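Local coordinates for protein succinate-semialdehyde dehydrogenase (Synechococcus sp., PDB 4ITA) that probably oxidises succinic semialdehyde to succinate with a nicotinamide cofactor, as an enzyme of the aldehyde dehydrogenase family, at residues 139-144 and 436-441; 94-99 and 442-447. One frame throughout, in Å; residues are numbered along the deposited sequence.

In the fold
Both interactions involve the same C-terminal element, the turn and short helix 440-445, but set it against two different helices. Interaction 1 holds the approach to this element (436-441) against helix 137-149, in a buried place where a charged pair, a shared water and the nicotinamide amide meet. Interaction 2 sets residues 442-447 against helix 79-103 farther from the middle of the chain; its touching residues are still mostly covered, yet its chemistry is apolar apart from one phenol. That phenol joins the two: Y96 of interaction 2 probably hydrogen-bonds to G440 of interaction 1, OH to O 2.7 Å.

Interaction 1: residues 139-144 and 436-441; sequences VFRFAA and GRELGL. With NDP (NADPH dihydro-nicotinamide-adenine-dinucleotide phosphate), chain C; EDO (1,2-ethanediol), chain Q.
R141 extends from helix 137-149 across E438 and L439, at about a right angle to both side chains, and ends at the NADPH. The site belongs to the Rossmann-type cofactor domain of the aldehyde dehydrogenase fold. With CG anti to the backbone N (chi1 -180°), R141 leaves the helix toward the loop and bends only at chi3, which swings its guanidinium to the nicotinamide. There NH1 and NH2 both donate to the carboxamide oxygen O7N of the NADPH, each at 3.0 Å, and O7N lies at the edge of the guanidinium, in its plane. One oxygen is thus gripped by a fork of two N-H groups. E438 approaches from another direction: its CG lies over one guanidinium face, 4.0 Å from R141 NE, and the carboxylate plane is turned 34° from the guanidinium. OE2 of E438 is 4.4 Å from R141 NE and well out of that plane, so any attraction between the opposite charges is probably through space, with no N-H aimed at the oxygen; the same OE2 rests near CB of F142. Lower on the arginine, L439 CD2 packs against R141 CG at 3.6 Å. E230 and L228 of strand 227-230 also touch E438. One water links both backbones and the E438 carboxylate, donating to R141 O and to E438 OE1 (2.6 Å) while accepting from L439 N.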
loop_
_atom_site.group_PDB
_atom_site.type_symbol
_atom_site.label_atom_id
_atom_site.label_comp_id
_atom_site.label_asym_id
_atom_site.label_seq_id
_atom_site.Cartn_x
_atom_site.Cartn_y
_atom_site.Cartn_z
ATOM N N VAL A 139 -17.178 -4.874 8.113
ATOM C CA VAL A 139 -17.263 -5.808 7.000
ATOM C C VAL A 139 -17.790 -5.110 5.746
ATOM O O VAL A 139 -17.182 -5.204 4.678
ATOM C CB VAL A 139 -18.122 -7.040 7.339
ATOM C CG1 VAL A 139 -18.268 -7.935 6.115
ATOM C CG2 VAL A 139 -17.505 -7.823 8.507
ATOM N N PHE A 140 -18.900 -4.389 5.864
ATOM C CA PHE A 140 -19.441 -3.701 4.702
ATOM C C PHE A 140 -18.543 -2.574 4.209
ATOM O O PHE A 140 -18.496 -2.305 3.008
ATOM C CB PHE A 140 -20.883 -3.257 4.948
ATOM C CG PHE A 140 -21.857 -4.399 4.895
ATOM C CD1 PHE A 140 -22.263 -4.920 3.672
ATOM C CD2 PHE A 140 -22.331 -4.985 6.058
ATOM C CE1 PHE A 140 -23.141 -5.990 3.609
ATOM C CE2 PHE A 140 -23.209 -6.057 6.007
ATOM C CZ PHE A 140 -23.621 -6.558 4.774
ATOM N N ARG A 141 -17.793 -1.958 5.116
ATOM C CA ARG A 141 -16.812 -0.941 4.750
ATOM C C ARG A 141 -15.817 -1.459 3.702
ATOM O O ARG A 141 -15.492 -0.744 2.747
ATOM C CB ARG A 141 -16.070 -0.434 5.996
ATOM C CG ARG A 141 -15.029 0.629 5.709
ATOM C CD ARG A 141 -14.421 1.182 6.997
ATOM N NE ARG A 141 -13.505 0.241 7.632
ATOM C CZ ARG A 141 -12.706 0.552 8.649
ATOM N NH1 ARG A 141 -12.726 1.775 9.162
ATOM N NH2 ARG A 141 -11.899 -0.366 9.169
ATOM N N PHE A 142 -15.320 -2.684 3.873
ATOM C CA PHE A 142 -14.412 -3.225 2.862
ATOM C C PHE A 142 -15.180 -3.951 1.754
ATOM O O PHE A 142 -14.767 -3.929 0.593
ATOM C CB PHE A 142 -13.327 -4.139 3.473
ATOM C CG PHE A 142 -13.730 -5.577 3.547
ATOM C CD1 PHE A 142 -13.574 -6.418 2.455
ATOM C CD2 PHE A 142 -14.295 -6.085 4.702
ATOM C CE1 PHE A 142 -13.984 -7.739 2.511
ATOM C CE2 PHE A 142 -14.706 -7.405 4.773
ATOM C CZ PHE A 142 -14.561 -8.230 3.671
ATOM N N ALA A 143 -16.287 -4.600 2.100
ATOM C CA ALA A 143 -16.951 -5.480 1.137
ATOM C C ALA A 143 -17.663 -4.730 0.020
ATOM O O ALA A 143 -17.615 -5.145 -1.136
ATOM C CB ALA A 143 -17.916 -6.440 1.830
ATOM N N ALA A 144 -18.323 -3.623 0.350
ATOM C CA ALA A 144 -19.022 -2.847 -0.672
ATOM C C ALA A 144 -18.095 -2.405 -1.827
ATOM O O ALA A 144 -18.398 -2.689 -2.982
ATOM C CB ALA A 144 -19.784 -1.662 -0.047
ATOM N N GLY A 436 -2.874 3.067 4.561
ATOM C CA GLY A 436 -3.930 2.833 3.598
ATOM C C GLY A 436 -5.205 3.521 4.050
ATOM O O GLY A 436 -5.342 3.936 5.199
ATOM N N ARG A 437 -6.138 3.673 3.121
ATOM C CA ARG A 437 -7.388 4.377 3.405
ATOM C C ARG A 437 -8.595 3.597 2.892
ATOM O O ARG A 437 -8.604 3.129 1.757
ATOM C CB ARG A 437 -7.379 5.772 2.763
ATOM C CG ARG A 437 -6.295 6.721 3.278
ATOM C CD ARG A 437 -6.585 7.122 4.687
ATOM N NE ARG A 437 -5.613 8.051 5.270
ATOM C CZ ARG A 437 -4.589 7.692 6.033
ATOM N NH1 ARG A 437 -4.346 6.411 6.266
ATOM N NH2 ARG A 437 -3.792 8.619 6.550
ATOM N N GLU A 438 -9.610 3.483 3.739
ATOM C CA GLU A 438 -10.909 2.963 3.346
ATOM C C GLU A 438 -11.814 4.148 3.045
ATOM O O GLU A 438 -11.470 5.286 3.366
ATOM C CB GLU A 438 -11.526 2.135 4.478
ATOM C CG GLU A 438 -10.794 0.847 4.819
ATOM C CD GLU A 438 -11.143 -0.289 3.884
ATOM O OE1 GLU A 438 -11.432 -0.023 2.693
ATOM O OE2 GLU A 438 -11.134 -1.447 4.355
ATOM N N LEU A 439 -12.963 3.873 2.431
ATOM C CA LEU A 439 -14.012 4.867 2.169
ATOM C C LEU A 439 -13.618 5.924 1.133
ATOM O O LEU A 439 -12.480 5.945 0.651
ATOM C CB LEU A 439 -14.513 5.504 3.472
ATOM C CG LEU A 439 -15.012 4.486 4.500
ATOM C CD1 LEU A 439 -15.503 5.185 5.755
ATOM C CD2 LEU A 439 -16.108 3.608 3.903
ATOM N N GLY A 440 -14.570 6.772 0.752
ATOM C CA GLY A 440 -14.339 7.712 -0.333
ATOM C C GLY A 440 -13.850 7.030 -1.604
ATOM O O GLY A 440 -14.150 5.865 -1.875
ATOM N N LEU A 441 -13.085 7.765 -2.398
ATOM C CA LEU A 441 -12.474 7.205 -3.590
ATOM C C LEU A 441 -11.448 6.142 -3.208
ATOM O O LEU A 441 -11.329 5.100 -3.867
ATOM C CB LEU A 441 -11.812 8.320 -4.405
ATOM C CG LEU A 441 -10.977 7.877 -5.608
ATOM C CD1 LEU A 441 -11.849 7.184 -6.624
ATOM C CD2 LEU A 441 -10.265 9.069 -6.240
HETATM P PA NDP C . -7.598 -8.511 17.580
HETATM O O1A NDP C . -6.454 -7.972 16.770
HETATM O O2A NDP C . -7.326 -9.413 18.751
HETATM O O5B NDP C . -8.583 -9.299 16.597
HETATM C C5B NDP C . -9.030 -8.741 15.355
HETATM C C4B NDP C . -9.120 -9.820 14.279
HETATM O O4B NDP C . -7.806 -10.315 14.010
HETATM C C3B NDP C . -9.929 -11.039 14.705
HETATM O O3B NDP C . -10.547 -11.610 13.544
HETATM C C2B NDP C . -8.862 -11.985 15.222
HETATM O O2B NDP C . -9.240 -13.354 15.170
HETATM C C1B NDP C . -7.785 -11.731 14.204
HETATM N N9A NDP C . -6.420 -12.059 14.639
HETATM C C8A NDP C . -5.864 -11.892 15.856
HETATM N N7A NDP C . -4.568 -12.284 15.834
HETATM C C5A NDP C . -4.288 -12.683 14.583
HETATM C C6A NDP C . -3.121 -13.214 13.860
HETATM N N6A NDP C . -1.952 -13.390 14.506
HETATM N N1A NDP C . -3.277 -13.505 12.555
HETATM C C2A NDP C . -4.434 -13.328 11.903
HETATM N N3A NDP C . -5.541 -12.855 12.495
HETATM C C4A NDP C . -5.512 -12.527 13.803
HETATM O O3 NDP C . -8.430 -7.177 17.994
HETATM P PN NDP C . -9.309 -6.767 19.297
HETATM O O1N NDP C . -8.654 -7.226 20.581
HETATM O O2N NDP C . -10.740 -7.122 18.998
HETATM O O5D NDP C . -9.177 -5.163 19.246
HETATM C C5D NDP C . -9.751 -4.425 18.175
HETATM C C4D NDP C . -8.726 -3.455 17.617
HETATM O O4D NDP C . -9.137 -3.010 16.316
HETATM C C3D NDP C . -8.575 -2.202 18.458
HETATM O O3D NDP C . -7.192 -1.851 18.577
HETATM C C2D NDP C . -9.369 -1.196 17.648
HETATM O O2D NDP C . -8.961 0.136 17.962
HETATM C C1D NDP C . -9.009 -1.589 16.229
HETATM N N1N NDP C . -9.976 -1.012 15.286
HETATM C C2N NDP C . -9.550 -0.384 14.176
HETATM C C3N NDP C . -10.374 0.543 13.542
HETATM C C7N NDP C . -9.946 1.240 12.284
HETATM O O7N NDP C . -10.750 1.313 11.357
HETATM N N7N NDP C . -8.726 1.764 12.200
HETATM C C4N NDP C . -11.730 0.892 14.107
HETATM C C5N NDP C . -12.200 -0.193 14.960
HETATM C C6N NDP C . -11.302 -1.101 15.516
HETATM P P2B NDP C . -9.728 -14.144 16.482
HETATM O O1X NDP C . -9.987 -15.520 15.940
HETATM O O2X NDP C . -8.583 -14.103 17.465
HETATM O O3X NDP C . -10.971 -13.482 16.994
HETATM C C1 EDO Q . -7.881 9.224 6.834
HETATM O O1 EDO Q . -8.731 9.262 7.971
HETATM C C2 EDO Q . -8.224 10.253 5.775
HETATM O O2 EDO Q . -7.764 10.032 4.443
HETATM O O HOH W 1 -13.584 1.152 1.961
#

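Interaction 2: residues 94-99 and 442-447; sequences RYYAEH and AGIRTF. With EDO (1,2-ethanediol), chain F.
Y96 reaches from helix 79-103 to the short helix at 440-445 and meets it through ring atoms CD1 and CE1 and the hydroxyl. The ring carbon CE1 lies 3.9 Å from I444 CB, and CD1 is near the far methyl CD1 of I444, while OH comes to 3.5 Å from G443 CA. The CG of Y96 stands anti to the carbonyl carbon (chi1 -73°), which sends the phenol toward G443 and I444. I444 is extended, CG1 roughly anti to its own backbone N (chi1 -156°), with chi2 close to 180°, and the two side chains run alongside each other, pointing opposite ways. G443 has no side chain at the point where the Y96 hydroxyl comes up to its CA. In the aldehyde dehydrogenase fold this is where a helix from the N-terminal part of the chain packs against the C-terminal segment leading into strand 448-455, and helix 137-149 lends A144 and P145 to the Y96 ring and P145 and A149 to I444. The phenol's polar partner is G440 O, two residues ahead of 442-447. A phenylalanine here would probably leave G440 O without this hydroxyl partner and lose the contact of OH with G443 CA. Over the centre of the Y96 ring, on one face, lies CD2 of the adjoining Y95. T446 OG1 donates to A442 O at 2.9 Å, from the opposite face of that carbonyl to R445 N. An ethanediol, probably from the crystallisation liquor, joins G443 O to F447 N: its O2 donates to the carbonyl and accepts from F447 N at 2.7 Å.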
loop_
_atom_site.group_PDB
_atom_site.type_symbol
_atom_site.label_atom_id
_atom_site.label_comp_id
_atom_site.label_asym_id
_atom_site.label_seq_id
_atom_site.Cartn_x
_atom_site.Cartn_y
_atom_site.Cartn_z
ATOM N N ARG A 94 -24.771 1.643 -0.497
ATOM C CA ARG A 94 -25.354 2.596 -1.441
ATOM C C ARG A 94 -24.309 3.567 -1.989
ATOM O O ARG A 94 -24.344 3.914 -3.168
ATOM C CB ARG A 94 -26.518 3.356 -0.805
ATOM C CG ARG A 94 -27.698 2.460 -0.522
ATOM C CD ARG A 94 -29.006 3.222 -0.341
ATOM N NE ARG A 94 -30.105 2.298 -0.069
ATOM C CZ ARG A 94 -30.734 1.600 -1.007
ATOM N NH1 ARG A 94 -30.371 1.728 -2.276
ATOM N NH2 ARG A 94 -31.715 0.766 -0.681
ATOM N N TYR A 95 -23.367 3.987 -1.148
ATOM C CA TYR A 95 -22.299 4.879 -1.587
ATOM C C TYR A 95 -21.523 4.301 -2.771
ATOM O O TYR A 95 -21.333 4.967 -3.796
ATOM C CB TYR A 95 -21.357 5.203 -0.430
ATOM C CG TYR A 95 -20.241 6.137 -0.827
ATOM C CD1 TYR A 95 -20.454 7.507 -0.913
ATOM C CD2 TYR A 95 -18.971 5.651 -1.129
ATOM C CE1 TYR A 95 -19.434 8.363 -1.283
ATOM C CE2 TYR A 95 -17.945 6.502 -1.492
ATOM C CZ TYR A 95 -18.181 7.854 -1.575
ATOM O OH TYR A 95 -17.154 8.699 -1.943
ATOM N N TYR A 96 -21.077 3.053 -2.652
ATOM C CA TYR A 96 -20.332 2.452 -3.751
ATOM C C TYR A 96 -21.217 2.034 -4.929
ATOM O O TYR A 96 -20.772 2.071 -6.072
ATOM C CB TYR A 96 -19.395 1.342 -3.261
ATOM C CG TYR A 96 -18.224 1.951 -2.528
ATOM C CD1 TYR A 96 -17.289 2.724 -3.211
ATOM C CD2 TYR A 96 -18.076 1.810 -1.154
ATOM C CE1 TYR A 96 -16.217 3.310 -2.552
ATOM C CE2 TYR A 96 -17.003 2.395 -0.485
ATOM C CZ TYR A 96 -16.086 3.143 -1.192
ATOM O OH TYR A 96 -15.033 3.727 -0.538
ATOM N N ALA A 97 -22.469 1.681 -4.668
ATOM C CA ALA A 97 -23.423 1.504 -5.762
ATOM C C ALA A 97 -23.541 2.795 -6.574
ATOM O O ALA A 97 -23.573 2.764 -7.806
ATOM C CB ALA A 97 -24.772 1.102 -5.219
ATOM N N GLU A 98 -23.587 3.927 -5.878
ATOM C CA GLU A 98 -23.854 5.215 -6.510
ATOM C C GLU A 98 -22.633 5.859 -7.176
ATOM O O GLU A 98 -22.784 6.632 -8.124
ATOM C CB GLU A 98 -24.517 6.164 -5.498
ATOM C CG GLU A 98 -25.964 5.767 -5.180
ATOM C CD GLU A 98 -26.529 6.379 -3.909
ATOM O OE1 GLU A 98 -25.928 7.316 -3.352
ATOM O OE2 GLU A 98 -27.596 5.908 -3.468
ATOM N N HIS A 99 -21.431 5.534 -6.693
ATOM C CA HIS A 99 -20.212 6.208 -7.144
ATOM C C HIS A 99 -19.143 5.298 -7.730
ATOM O O HIS A 99 -18.216 5.777 -8.380
ATOM C CB HIS A 99 -19.570 6.999 -5.994
ATOM C CG HIS A 99 -20.436 8.088 -5.453
ATOM N ND1 HIS A 99 -20.548 9.321 -6.065
ATOM C CD2 HIS A 99 -21.236 8.133 -4.361
ATOM C CE1 HIS A 99 -21.387 10.073 -5.376
ATOM N NE2 HIS A 99 -21.813 9.381 -4.334
ATOM N N ALA A 442 -10.703 6.407 -2.137
ATOM C CA ALA A 442 -9.624 5.520 -1.721
ATOM C C ALA A 442 -10.070 4.074 -1.542
ATOM O O ALA A 442 -9.369 3.151 -1.955
ATOM C CB ALA A 442 -8.985 6.034 -0.431
ATOM N N GLY A 443 -11.236 3.872 -0.933
ATOM C CA GLY A 443 -11.695 2.531 -0.617
ATOM C C GLY A 443 -11.813 1.617 -1.822
ATOM O O GLY A 443 -11.608 0.407 -1.722
ATOM N N ILE A 444 -12.158 2.180 -2.972
ATOM C CA ILE A 444 -12.333 1.351 -4.162
ATOM C C ILE A 444 -11.079 1.331 -5.042
ATOM O O ILE A 444 -10.994 0.559 -5.994
ATOM C CB ILE A 444 -13.616 1.748 -4.948
ATOM C CG1 ILE A 444 -14.122 0.584 -5.811
ATOM C CG2 ILE A 444 -13.417 3.041 -5.742
ATOM C CD1 ILE A 444 -15.512 0.802 -6.385
ATOM N N ARG A 445 -10.098 2.162 -4.711
ATOM C CA ARG A 445 -8.844 2.186 -5.468
ATOM C C ARG A 445 -7.736 1.334 -4.857
ATOM O O ARG A 445 -6.738 1.067 -5.513
ATOM C CB ARG A 445 -8.334 3.619 -5.637
ATOM C CG ARG A 445 -9.171 4.469 -6.565
ATOM C CD ARG A 445 -9.092 4.007 -8.014
ATOM N NE ARG A 445 -9.734 4.967 -8.912
ATOM C CZ ARG A 445 -9.170 6.093 -9.332
ATOM N NH1 ARG A 445 -7.943 6.407 -8.945
ATOM N NH2 ARG A 445 -9.835 6.906 -10.144
ATOM N N THR A 446 -7.896 0.910 -3.610
ATOM C CA THR A 446 -6.808 0.230 -2.904
ATOM C C THR A 446 -6.409 -1.101 -3.523
ATOM O O THR A 446 -5.229 -1.364 -3.760
ATOM C CB THR A 446 -7.164 0.002 -1.439
ATOM O OG1 THR A 446 -7.403 1.273 -0.816
ATOM C CG2 THR A 446 -6.018 -0.697 -0.720
ATOM N N PHE A 447 -7.400 -1.938 -3.798
ATOM C CA PHE A 447 -7.128 -3.300 -4.239
ATOM C C PHE A 447 -7.572 -3.541 -5.675
ATOM O O PHE A 447 -8.281 -4.495 -5.978
ATOM C CB PHE A 447 -7.750 -4.309 -3.272
ATOM C CG PHE A 447 -7.145 -4.267 -1.892
ATOM C CD1 PHE A 447 -5.799 -4.530 -1.707
ATOM C CD2 PHE A 447 -7.920 -3.928 -0.791
ATOM C CE1 PHE A 447 -5.232 -4.488 -0.437
ATOM C CE2 PHE A 447 -7.364 -3.880 0.478
ATOM C CZ PHE A 447 -6.019 -4.159 0.653
HETATM C C1 EDO F . -11.838 -2.855 -3.676
HETATM O O1 EDO F . -11.393 -4.026 -2.960
HETATM C C2 EDO F . -10.663 -2.095 -4.272
HETATM O O2 EDO F . -9.985 -1.461 -3.177
#